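Local structure of calcium-regulated actin-bundling protein (Dictyostelium discoideum, 4X3N) at residues Q128-A132 and L133-Q137; H177-P181 and E182-A186; P232-E235 and Q236-F239. The protein bundles actin filaments under the control of calcium and may contribute to the structure and reorganization of filopodia and pseudopodia during cell movement. All coordinates share one frame; numbering follows the deposited sequence.

Contact 1 of 3, residues Q128-A132 and L133-Q137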
ATOM      1  N   GLN A 128      10.669 -24.944   0.964  1.00 34.11           N
ATOM      2  CA  GLN A 128      11.495 -25.239  -0.202  1.00 37.92           C
ATOM      3  C   GLN A 128      12.192 -23.973  -0.633  1.00 34.65           C
ATOM      4  O   GLN A 128      11.594 -22.896  -0.737  1.00 32.90           O
ATOM      5  CB  GLN A 128      10.622 -25.809  -1.320  1.00 38.64           C
ATOM      6  CG  GLN A 128      11.266 -25.833  -2.709  1.00 40.67           C
ATOM      7  CD  GLN A 128      10.259 -26.196  -3.805  1.00 48.34           C
ATOM      8  OE1 GLN A 128       9.092 -25.735  -3.815  1.00 50.02           O
ATOM      9  NE2 GLN A 128      10.695 -27.035  -4.738  1.00 54.42           N
ATOM     10  N   MET A 129      13.474 -24.097  -0.909  1.00 37.39           N
ATOM     11  CA  MET A 129      14.250 -22.933  -1.306  1.00 40.88           C
ATOM     12  C   MET A 129      13.867 -22.647  -2.754  1.00 35.92           C
ATOM     13  O   MET A 129      13.677 -23.565  -3.538  1.00 35.99           O
ATOM     14  CB  MET A 129      15.763 -23.201  -1.186  1.00 44.31           C
ATOM     15  CG  MET A 129      16.610 -21.948  -1.295  1.00 51.49           C
ATOM     16  SD  MET A 129      16.615 -20.979   0.238  1.00 69.24           S
ATOM     17  CE  MET A 129      15.663 -19.475  -0.117  1.00 60.68           C
ATOM     18  N   LEU A 130      13.746 -21.381  -3.101  1.00 35.24           N
ATOM     19  CA  LEU A 130      13.449 -21.017  -4.463  1.00 36.62           C
ATOM     20  C   LEU A 130      14.081 -19.705  -4.779  1.00 38.11           C
ATOM     21  O   LEU A 130      14.184 -18.838  -3.890  1.00 35.20           O
ATOM     22  CB  LEU A 130      11.949 -20.836  -4.625  1.00 38.71           C
ATOM     23  CG  LEU A 130      11.010 -21.995  -4.486  1.00 38.57           C
ATOM     24  CD1 LEU A 130       9.621 -21.414  -4.620  1.00 37.28           C
ATOM     25  CD2 LEU A 130      11.286 -23.030  -5.577  1.00 40.15           C
ATOM     26  N   THR A 131      14.446 -19.500  -6.046  1.00 37.40           N
ATOM     27  CA  THR A 131      14.867 -18.145  -6.444  1.00 39.01           C
ATOM     28  C   THR A 131      13.706 -17.154  -6.272  1.00 38.71           C
ATOM     29  O   THR A 131      12.535 -17.534  -6.200  1.00 34.22           O
ATOM     30  CB  THR A 131      15.275 -18.052  -7.903  1.00 35.47           C
ATOM     31  OG1 THR A 131      14.125 -18.269  -8.702  1.00 37.88           O
ATOM     32  CG2 THR A 131      16.295 -19.111  -8.258  1.00 42.30           C
ATOM     33  N   ALA A 132      14.043 -15.869  -6.286  1.00 37.68           N
ATOM     34  CA  ALA A 132      13.072 -14.825  -6.113  1.00 35.47           C
ATOM     35  C   ALA A 132      11.985 -14.923  -7.140  1.00 37.76           C
ATOM     36  O   ALA A 132      10.804 -14.741  -6.834  1.00 34.34           O
ATOM     37  CB  ALA A 132      13.747 -13.476  -6.217  1.00 36.81           C
ATOM     38  N   LEU A 133      12.412 -15.168  -8.366  1.00 36.41           N
ATOM     39  CA  LEU A 133      11.545 -15.282  -9.491  1.00 37.10           C
ATOM     40  C   LEU A 133      10.555 -16.435  -9.310  1.00 34.49           C
ATOM     41  O   LEU A 133       9.347 -16.270  -9.540  1.00 32.76           O
ATOM     42  CB  LEU A 133      12.384 -15.537 -10.769  1.00 38.52           C
ATOM     43  CG  LEU A 133      11.529 -15.776 -12.019  1.00 45.97           C
ATOM     44  CD1 LEU A 133      11.269 -14.388 -12.584  1.00 50.54           C
ATOM     45  CD2 LEU A 133      12.122 -16.730 -13.082  1.00 45.94           C
ATOM     46  N   LYS A 134      11.076 -17.623  -8.997  1.00 36.51           N
ATOM     47  CA  LYS A 134      10.241 -18.814  -8.817  1.00 34.42           C
ATOM     48  C   LYS A 134       9.284 -18.638  -7.620  1.00 30.53           C
ATOM     49  O   LYS A 134       8.135 -19.035  -7.645  1.00 28.99           O
ATOM     50  CB  LYS A 134      11.114 -20.019  -8.533  1.00 39.33           C
ATOM     51  CG  LYS A 134      12.075 -20.341  -9.639  1.00 48.03           C
ATOM     52  CD  LYS A 134      11.374 -21.012 -10.787  1.00 55.38           C
ATOM     53  CE  LYS A 134      12.313 -22.090 -11.320  1.00 67.04           C
ATOM     54  NZ  LYS A 134      11.795 -22.734 -12.551  1.00 71.33           N
ATOM     55  N   ARG A 135       9.809 -18.046  -6.568  1.00 32.05           N
ATOM     56  CA  ARG A 135       9.007 -17.745  -5.398  1.00 33.93           C
ATOM     57  C   ARG A 135       7.771 -16.929  -5.802  1.00 30.13           C
ATOM     58  O   ARG A 135       6.689 -17.321  -5.501  1.00 30.25           O
ATOM     59  CB  ARG A 135       9.806 -16.941  -4.381  1.00 34.44           C
ATOM     60  CG  ARG A 135       9.125 -16.724  -3.053  1.00 32.30           C
ATOM     61  CD  ARG A 135       9.861 -17.510  -2.018  1.00 35.68           C
ATOM     62  NE  ARG A 135       9.274 -18.799  -1.847  1.00 35.68           N
ATOM     63  CZ  ARG A 135       9.855 -19.835  -1.245  1.00 36.69           C
ATOM     64  NH1 ARG A 135      11.090 -19.777  -0.742  1.00 40.46           N
ATOM     65  NH2 ARG A 135       9.155 -20.950  -1.143  1.00 38.36           N
ATOM     66  N   LYS A 136       7.935 -15.796  -6.466  1.00 32.31           N
ATOM     67  CA  LYS A 136       6.773 -14.920  -6.739  1.00 30.27           C
ATOM     68  C   LYS A 136       5.789 -15.574  -7.649  1.00 26.91           C
ATOM     69  O   LYS A 136       4.601 -15.444  -7.501  1.00 25.10           O
ATOM     70  CB  LYS A 136       7.202 -13.559  -7.311  1.00 32.50           C
ATOM     71  CG  LYS A 136       7.741 -12.660  -6.234  1.00 35.53           C
ATOM     72  CD  LYS A 136       7.616 -11.239  -6.656  1.00 37.77           C
ATOM     73  CE  LYS A 136       7.992 -10.341  -5.509  1.00 34.33           C
ATOM     74  NZ  LYS A 136       7.904  -8.964  -5.995  1.00 32.54           N
ATOM     75  N   GLN A 137       6.303 -16.358  -8.563  1.00 28.29           N
ATOM     76  CA  GLN A 137       5.479 -17.186  -9.435  1.00 28.13           C
ATOM     77  C   GLN A 137       4.684 -18.252  -8.656  1.00 26.87           C
ATOM     78  O   GLN A 137       3.507 -18.516  -8.967  1.00 26.64           O
ATOM     79  CB  GLN A 137       6.392 -17.877 -10.432  1.00 32.85           C
ATOM     80  CG  GLN A 137       5.693 -18.672 -11.540  1.00 36.05           C
ATOM     81  CD  GLN A 137       6.727 -19.441 -12.405  1.00 45.80           C
ATOM     82  OE1 GLN A 137       7.918 -19.079 -12.498  1.00 50.45           O
ATOM     83  NE2 GLN A 137       6.267 -20.508 -13.032  1.00 44.75           N
TER
HETATM   84  O   HOH W   1       8.381 -23.433   0.170  1.00 26.21           O

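Contact 2 of 3, residues H177-P181 and E182-A186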
ATOM      1  N   HIS A 177     -18.390 -23.448  12.352  1.00 47.65           N
ATOM      2  CA  HIS A 177     -17.871 -23.952  13.604  1.00 46.79           C
ATOM      3  C   HIS A 177     -17.434 -22.729  14.338  1.00 46.66           C
ATOM      4  O   HIS A 177     -16.309 -22.288  14.180  1.00 40.22           O
ATOM      5  CB  HIS A 177     -16.750 -24.921  13.351  1.00 46.15           C
ATOM      6  CG  HIS A 177     -17.200 -26.118  12.588  1.00 56.14           C
ATOM      7  ND1 HIS A 177     -17.958 -27.122  13.157  1.00 57.31           N
ATOM      8  CD2 HIS A 177     -17.060 -26.447  11.285  1.00 59.63           C
ATOM      9  CE1 HIS A 177     -18.228 -28.040  12.248  1.00 57.81           C
ATOM     10  NE2 HIS A 177     -17.688 -27.660  11.106  1.00 56.17           N
ATOM     11  N   ASP A 178     -18.370 -22.146  15.080  1.00 46.76           N
ATOM     12  CA  ASP A 178     -18.102 -20.924  15.800  1.00 47.94           C
ATOM     13  C   ASP A 178     -17.280 -21.225  17.040  1.00 41.32           C
ATOM     14  O   ASP A 178     -17.363 -22.280  17.626  1.00 41.88           O
ATOM     15  CB  ASP A 178     -19.400 -20.176  16.136  1.00 49.24           C
ATOM     16  CG  ASP A 178     -20.043 -19.517  14.888  1.00 55.84           C
ATOM     17  OD1 ASP A 178     -19.543 -19.662  13.737  1.00 49.19           O
ATOM     18  OD2 ASP A 178     -21.058 -18.819  15.061  1.00 59.87           O
ATOM     19  N   GLU A 179     -16.430 -20.272  17.380  1.00 39.65           N
ATOM     20  CA  GLU A 179     -15.577 -20.356  18.549  1.00 36.42           C
ATOM     21  C   GLU A 179     -16.503 -20.476  19.724  1.00 37.02           C
ATOM     22  O   GLU A 179     -17.391 -19.645  19.883  1.00 37.48           O
ATOM     23  CB  GLU A 179     -14.747 -19.061  18.693  1.00 32.91           C
ATOM     24  CG  GLU A 179     -13.523 -19.185  19.611  1.00 30.14           C
ATOM     25  CD  GLU A 179     -12.752 -17.898  19.729  1.00 30.11           C
ATOM     26  OE1 GLU A 179     -13.277 -16.859  19.322  1.00 30.51           O
ATOM     27  OE2 GLU A 179     -11.618 -17.887  20.246  1.00 30.94           O
ATOM     28  N   HIS A 180     -16.282 -21.453  20.576  1.00 35.66           N
ATOM     29  CA  HIS A 180     -17.092 -21.536  21.789  1.00 34.68           C
ATOM     30  C   HIS A 180     -16.739 -20.451  22.755  1.00 33.41           C
ATOM     31  O   HIS A 180     -15.595 -20.048  22.813  1.00 30.44           O
ATOM     32  CB  HIS A 180     -16.875 -22.862  22.481  1.00 37.65           C
ATOM     33  CG  HIS A 180     -17.272 -24.028  21.641  1.00 40.06           C
ATOM     34  ND1 HIS A 180     -16.389 -25.027  21.281  1.00 44.58           N
ATOM     35  CD2 HIS A 180     -18.444 -24.323  21.037  1.00 41.88           C
ATOM     36  CE1 HIS A 180     -17.012 -25.912  20.530  1.00 40.62           C
ATOM     37  NE2 HIS A 180     -18.256 -25.499  20.356  1.00 40.63           N
ATOM     38  N   PRO A 181     -17.712 -20.010  23.555  1.00 33.19           N
ATOM     39  CA  PRO A 181     -17.460 -18.871  24.445  1.00 35.57           C
ATOM     40  C   PRO A 181     -16.382 -19.120  25.506  1.00 33.89           C
ATOM     41  O   PRO A 181     -15.715 -18.160  25.924  1.00 34.20           O
ATOM     42  CB  PRO A 181     -18.833 -18.571  25.100  1.00 33.79           C
ATOM     43  CG  PRO A 181     -19.840 -19.414  24.400  1.00 36.68           C
ATOM     44  CD  PRO A 181     -19.126 -20.464  23.574  1.00 40.46           C
ATOM     45  N   GLU A 182     -16.235 -20.357  25.972  1.00 30.05           N
ATOM     46  CA  GLU A 182     -15.227 -20.623  26.981  1.00 30.08           C
ATOM     47  C   GLU A 182     -13.855 -20.445  26.346  1.00 30.04           C
ATOM     48  O   GLU A 182     -12.890 -20.001  27.003  1.00 27.24           O
ATOM     49  CB  GLU A 182     -15.353 -22.018  27.567  1.00 34.00           C
ATOM     50  CG  GLU A 182     -16.623 -22.200  28.425  1.00 37.76           C
ATOM     51  CD  GLU A 182     -17.881 -22.609  27.605  1.00 40.28           C
ATOM     52  OE1 GLU A 182     -17.949 -22.430  26.339  1.00 35.90           O
ATOM     53  OE2 GLU A 182     -18.813 -23.130  28.262  1.00 42.67           O
ATOM     54  N   ILE A 183     -13.780 -20.806  25.077  1.00 26.80           N
ATOM     55  CA  ILE A 183     -12.539 -20.662  24.326  1.00 28.53           C
ATOM     56  C   ILE A 183     -12.270 -19.184  24.050  1.00 27.45           C
ATOM     57  O   ILE A 183     -11.169 -18.725  24.297  1.00 27.31           O
ATOM     58  CB  ILE A 183     -12.574 -21.526  23.057  1.00 29.36           C
ATOM     59  CG1 ILE A 183     -12.563 -23.011  23.474  1.00 31.81           C
ATOM     60  CG2 ILE A 183     -11.417 -21.193  22.126  1.00 28.21           C
ATOM     61  CD1 ILE A 183     -12.684 -23.998  22.336  1.00 33.90           C
ATOM     62  N   LYS A 184     -13.277 -18.430  23.621  1.00 25.20           N
ATOM     63  CA  LYS A 184     -13.069 -17.038  23.371  1.00 26.20           C
ATOM     64  C   LYS A 184     -12.597 -16.380  24.641  1.00 24.97           C
ATOM     65  O   LYS A 184     -11.663 -15.597  24.622  1.00 25.04           O
ATOM     66  CB  LYS A 184     -14.334 -16.363  22.864  1.00 28.22           C
ATOM     67  CG  LYS A 184     -14.173 -14.907  22.473  1.00 29.63           C
ATOM     68  CD  LYS A 184     -15.502 -14.376  21.977  1.00 32.81           C
ATOM     69  CE  LYS A 184     -15.361 -12.966  21.463  1.00 38.52           C
ATOM     70  NZ  LYS A 184     -16.564 -12.155  21.813  1.00 45.38           N
ATOM     71  N   LYS A 185     -13.192 -16.731  25.759  1.00 29.12           N
ATOM     72  CA  LYS A 185     -12.786 -16.148  27.053  1.00 27.66           C
ATOM     73  C   LYS A 185     -11.337 -16.367  27.332  1.00 28.23           C
ATOM     74  O   LYS A 185     -10.635 -15.463  27.754  1.00 28.51           O
ATOM     75  CB  LYS A 185     -13.612 -16.734  28.189  1.00 30.29           C
ATOM     76  CG  LYS A 185     -14.954 -16.017  28.340  1.00 34.76           C
ATOM     77  CD  LYS A 185     -15.786 -16.626  29.482  1.00 39.61           C
ATOM     78  CE  LYS A 185     -17.066 -15.821  29.828  1.00 42.60           C
ATOM     79  NZ  LYS A 185     -18.010 -15.704  28.686  1.00 41.87           N
ATOM     80  N   ALA A 186     -10.889 -17.594  27.111  1.00 25.79           N
ATOM     81  CA  ALA A 186      -9.549 -17.960  27.374  1.00 25.80           C
ATOM     82  C   ALA A 186      -8.594 -17.262  26.401  1.00 24.06           C
ATOM     83  O   ALA A 186      -7.535 -16.782  26.814  1.00 24.06           O
ATOM     84  CB  ALA A 186      -9.419 -19.491  27.254  1.00 28.68           C
TER
HETATM   85  O   HOH W   2     -17.015 -15.444  25.499  1.00 34.69           O

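Contact 3 of 3, residues P232-E235 and Q236-F239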
ATOM      1  N   PRO A 232       3.663  -2.353  40.697  1.00 33.49           N
ATOM      2  CA  PRO A 232       2.298  -2.608  40.319  1.00 32.08           C
ATOM      3  C   PRO A 232       2.155  -3.332  39.014  1.00 31.63           C
ATOM      4  O   PRO A 232       1.348  -4.229  38.903  1.00 33.50           O
ATOM      5  CB  PRO A 232       1.687  -1.206  40.181  1.00 33.87           C
ATOM      6  CG  PRO A 232       2.775  -0.236  40.370  1.00 35.54           C
ATOM      7  CD  PRO A 232       3.883  -0.949  41.083  1.00 34.76           C
ATOM      8  N   LEU A 233       2.872  -2.877  38.006  1.00 30.24           N
ATOM      9  CA  LEU A 233       2.681  -3.415  36.644  1.00 29.80           C
ATOM     10  C   LEU A 233       3.080  -4.900  36.607  1.00 28.71           C
ATOM     11  O   LEU A 233       2.449  -5.704  35.927  1.00 27.83           O
ATOM     12  CB  LEU A 233       3.475  -2.607  35.634  1.00 29.38           C
ATOM     13  CG  LEU A 233       3.065  -1.123  35.586  1.00 31.57           C
ATOM     14  CD1 LEU A 233       4.004  -0.265  34.762  1.00 34.76           C
ATOM     15  CD2 LEU A 233       1.657  -1.026  35.052  1.00 33.92           C
ATOM     16  N   LYS A 234       4.076  -5.266  37.390  1.00 25.59           N
ATOM     17  CA  LYS A 234       4.475  -6.652  37.424  1.00 26.58           C
ATOM     18  C   LYS A 234       3.415  -7.407  38.187  1.00 26.00           C
ATOM     19  O   LYS A 234       2.986  -8.479  37.798  1.00 22.36           O
ATOM     20  CB  LYS A 234       5.849  -6.842  38.042  1.00 28.69           C
ATOM     21  CG  LYS A 234       6.264  -8.323  38.124  1.00 29.45           C
ATOM     22  CD  LYS A 234       6.003  -8.986  36.773  1.00 30.97           C
ATOM     23  CE  LYS A 234       7.064  -9.970  36.320  1.00 32.64           C
ATOM     24  NZ  LYS A 234       6.876 -11.191  37.111  1.00 31.53           N
ATOM     25  N   GLU A 235       2.916  -6.812  39.261  1.00 24.54           N
ATOM     26  CA  GLU A 235       1.822  -7.434  39.953  1.00 25.90           C
ATOM     27  C   GLU A 235       0.600  -7.727  39.032  1.00 23.49           C
ATOM     28  O   GLU A 235      -0.015  -8.783  39.095  1.00 23.66           O
ATOM     29  CB  GLU A 235       1.406  -6.551  41.145  1.00 30.35           C
ATOM     30  CG  GLU A 235       0.227  -7.102  41.940  1.00 33.59           C
ATOM     31  CD  GLU A 235      -0.171  -6.175  43.113  1.00 36.83           C
ATOM     32  OE1 GLU A 235      -0.160  -6.626  44.268  1.00 31.12           O
ATOM     33  OE2 GLU A 235      -0.503  -5.004  42.846  1.00 38.10           O
ATOM     34  N   GLN A 236       0.223  -6.757  38.238  1.00 23.81           N
ATOM     35  CA  GLN A 236      -0.941  -6.888  37.376  1.00 25.49           C
ATOM     36  C   GLN A 236      -0.673  -8.021  36.364  1.00 26.99           C
ATOM     37  O   GLN A 236      -1.562  -8.812  36.037  1.00 26.98           O
ATOM     38  CB  GLN A 236      -1.176  -5.579  36.653  1.00 28.91           C
ATOM     39  CG  GLN A 236      -1.715  -4.422  37.514  1.00 31.03           C
ATOM     40  CD  GLN A 236      -3.111  -4.708  38.028  1.00 38.11           C
ATOM     41  OE1 GLN A 236      -3.977  -5.286  37.316  1.00 38.08           O
ATOM     42  NE2 GLN A 236      -3.370  -4.280  39.271  1.00 43.49           N
ATOM     43  N   LEU A 237       0.553  -8.097  35.876  1.00 25.40           N
ATOM     44  CA  LEU A 237       0.930  -9.192  34.941  1.00 25.50           C
ATOM     45  C   LEU A 237       0.789 -10.534  35.618  1.00 24.83           C
ATOM     46  O   LEU A 237       0.116 -11.447  35.108  1.00 25.84           O
ATOM     47  CB  LEU A 237       2.346  -8.943  34.443  1.00 25.78           C
ATOM     48  CG  LEU A 237       3.009  -9.964  33.530  1.00 24.14           C
ATOM     49  CD1 LEU A 237       2.125 -10.343  32.398  1.00 28.07           C
ATOM     50  CD2 LEU A 237       4.297  -9.381  32.992  1.00 24.45           C
ATOM     51  N   ASN A 238       1.375 -10.667  36.802  1.00 25.59           N
ATOM     52  CA  ASN A 238       1.247 -11.914  37.570  1.00 26.21           C
ATOM     53  C   ASN A 238      -0.178 -12.360  37.765  1.00 27.59           C
ATOM     54  O   ASN A 238      -0.501 -13.543  37.642  1.00 30.68           O
ATOM     55  CB  ASN A 238       1.902 -11.786  38.934  1.00 26.41           C
ATOM     56  CG  ASN A 238       3.429 -11.597  38.872  1.00 31.10           C
ATOM     57  OD1 ASN A 238       4.115 -11.971  37.913  1.00 31.13           O
ATOM     58  ND2 ASN A 238       3.970 -11.039  39.948  1.00 31.30           N
ATOM     59  N   PHE A 239      -1.077 -11.416  38.037  1.00 27.07           N
ATOM     60  CA  PHE A 239      -2.472 -11.773  38.234  1.00 28.63           C
ATOM     61  C   PHE A 239      -3.117 -12.113  36.878  1.00 25.61           C
ATOM     62  O   PHE A 239      -3.944 -13.017  36.794  1.00 27.25           O
ATOM     63  CB  PHE A 239      -3.264 -10.669  38.986  1.00 29.49           C
ATOM     64  CG  PHE A 239      -3.176 -10.756  40.524  1.00 34.78           C
ATOM     65  CD1 PHE A 239      -4.151 -11.448  41.257  1.00 32.73           C
ATOM     66  CD2 PHE A 239      -2.129 -10.156  41.234  1.00 34.75           C
ATOM     67  CE1 PHE A 239      -4.088 -11.518  42.648  1.00 35.84           C
ATOM     68  CE2 PHE A 239      -2.063 -10.234  42.642  1.00 38.78           C
ATOM     69  CZ  PHE A 239      -3.036 -10.924  43.347  1.00 36.29           C
TER

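Contact 1 of 3, residues Q128-A132 and L133-Q137
At the start of helix 132-143 the backbone of Q128-T131 runs extended into the first turn, where R135 N donates to T131 O (2.8 Å) and K136 N to A132 O, the opening i to i+4 bonds of the helix. T131 is the N-cap. Its hydroxyl stands between its own backbone N and carbonyl carbon (chi1 67°), a position from which OG1 accepts the amide hydrogen of K134 N at 3.1 Å in a nearly straight bond. K134 CG also passes T131 OG1 at 3.1 Å before the rest of the lysine leads away.

A second tie reaches further back. R135 leaves the helix with CG anti to its backbone N (chi1 -173°), then bends at the next two torsions and folds its guanidinium back over the incoming loop. There NH1 and NH2 fork end-on onto one acceptor, Q128 O, with R135 NH2 at 3.1 Å; the oxygen sits somewhat off the guanidinium plane, whereas both nitrogens lie in the plane of the carbonyl. L130 crosses the arginine at about a right angle and lays CD1 over one face of the guanidinium, 3.5 Å from R135 NH2. A water in the plane at the guanidinium edge accepts from Q128 N at 2.9 Å and, weakly, from R135 NH2. Y103 of helix 96-111 packs on R135, while L133 meets L133 of the third subunit.

The entering loop is thus fastened twice, by a neutral hydroxyl that caps the first-turn amide of K134 and by a buried cation whose charge is probably eased by a carbonyl dipole and a weak, long ion pair with E138. Both probably help to hold the start of the helix, which runs on toward the calcium-binding loop.

Contact 2 of 3, residues H177-P181 and E182-A186
H180 is the N-cap of helix 181-211, and P181 fills the first helical position behind it. Backbone bonds set the turn: K184 N donates to H180 O at 2.9 Å, I183 N reaches the same oxygen only weakly, and K185 N donates to P181 O.

Van der Waals contacts add to these bonds. The imidazole of H180 lies alongside I183, pointing the same way, with I183 CD1 at the ring edge, 4.0 Å from H180 ND1; Y255 of helix 232-255 stacks on this ring. E179, stretched out (chi1 -162°), crosses K184 at about a right angle, and its OE2 lies 3.5 Å from K184 CA, while E179 CG rests against I183 CG2.

The charged ends look elsewhere. E179 forms a salt bridge with R187 further along the helix. E182, bent beside the proline ring, makes a salt bridge from OE2 to K254 and a hydrogen bond from OE1 to the hydroxyl of Y255, so this cap is joined to the far end of helix 232-255. A water donates to P181 O at 3.0 Å and accepts a weak bond from K185 NZ, while K185 CG lies 3.3 Å from P181 O.

Contact 3 of 3, residues P232-E235 and Q236-F239
K234 starts out opposite its amide nitrogen (chi1 178°) and then bends at each of its three remaining torsions, curling its amine toward N238, whose CG is anti to its own carbonyl carbon (chi1 -65°). The two side chains meet one helical turn apart: K234 NZ donates to N238 OD1 at 3.0 Å, in the carbonyl plane and on a lone pair. K234 CD passes 3.7 Å from N238 OD1 and also approaches L237 CD2. Beneath them N238 N donates to K234 O at 2.9 Å in an almost straight bond, one of four successive i to i+4 bonds that begin with Q236 N to P232 O.

Further round the helix E235 and F239 lie side by side and point the same way. E235 CG touches the ring at F239 CD2, 3.9 Å away, and E235 O sits in the ring plane at its edge, 3.3 Å from F239 CD2.

The lysine amine also donates to Y290 O near the end of helix 273-290. With an alanine here, N238 OD1 and Y290 O would probably lose their shared donor, and the N238 amide would be likelier to turn.

This i to i+4 lysine-asparagine pairing sits in the first two turns of helix 232-255, within the F-actin-bundling C-terminal family region. The helix lies against helix 181-211: K234 packs on Y200, L237 on I197, L233 on E203 and Q236 on R196.

In the fold
Following the chain from the N terminus, the three contacts come in series, none nested in or crossing another. Contact 1 closes the loop after helix 116-121 and starts helix 132-143, which leads into the calcium site of D144, N146, D148, R150 and E155, a probable EF-hand loop. Contact 2 closes the loop between helices 167-174 and 181-211, and contact 3 opens helix 232-255. The last two belong to the same helical bundle, their nearest atoms about 11 Å apart: helix 232-255 meets the start of helix 181-211 near its own end. Contact 1 lies across the chain's centre from both, its centre about 46 Å from that of contact 3.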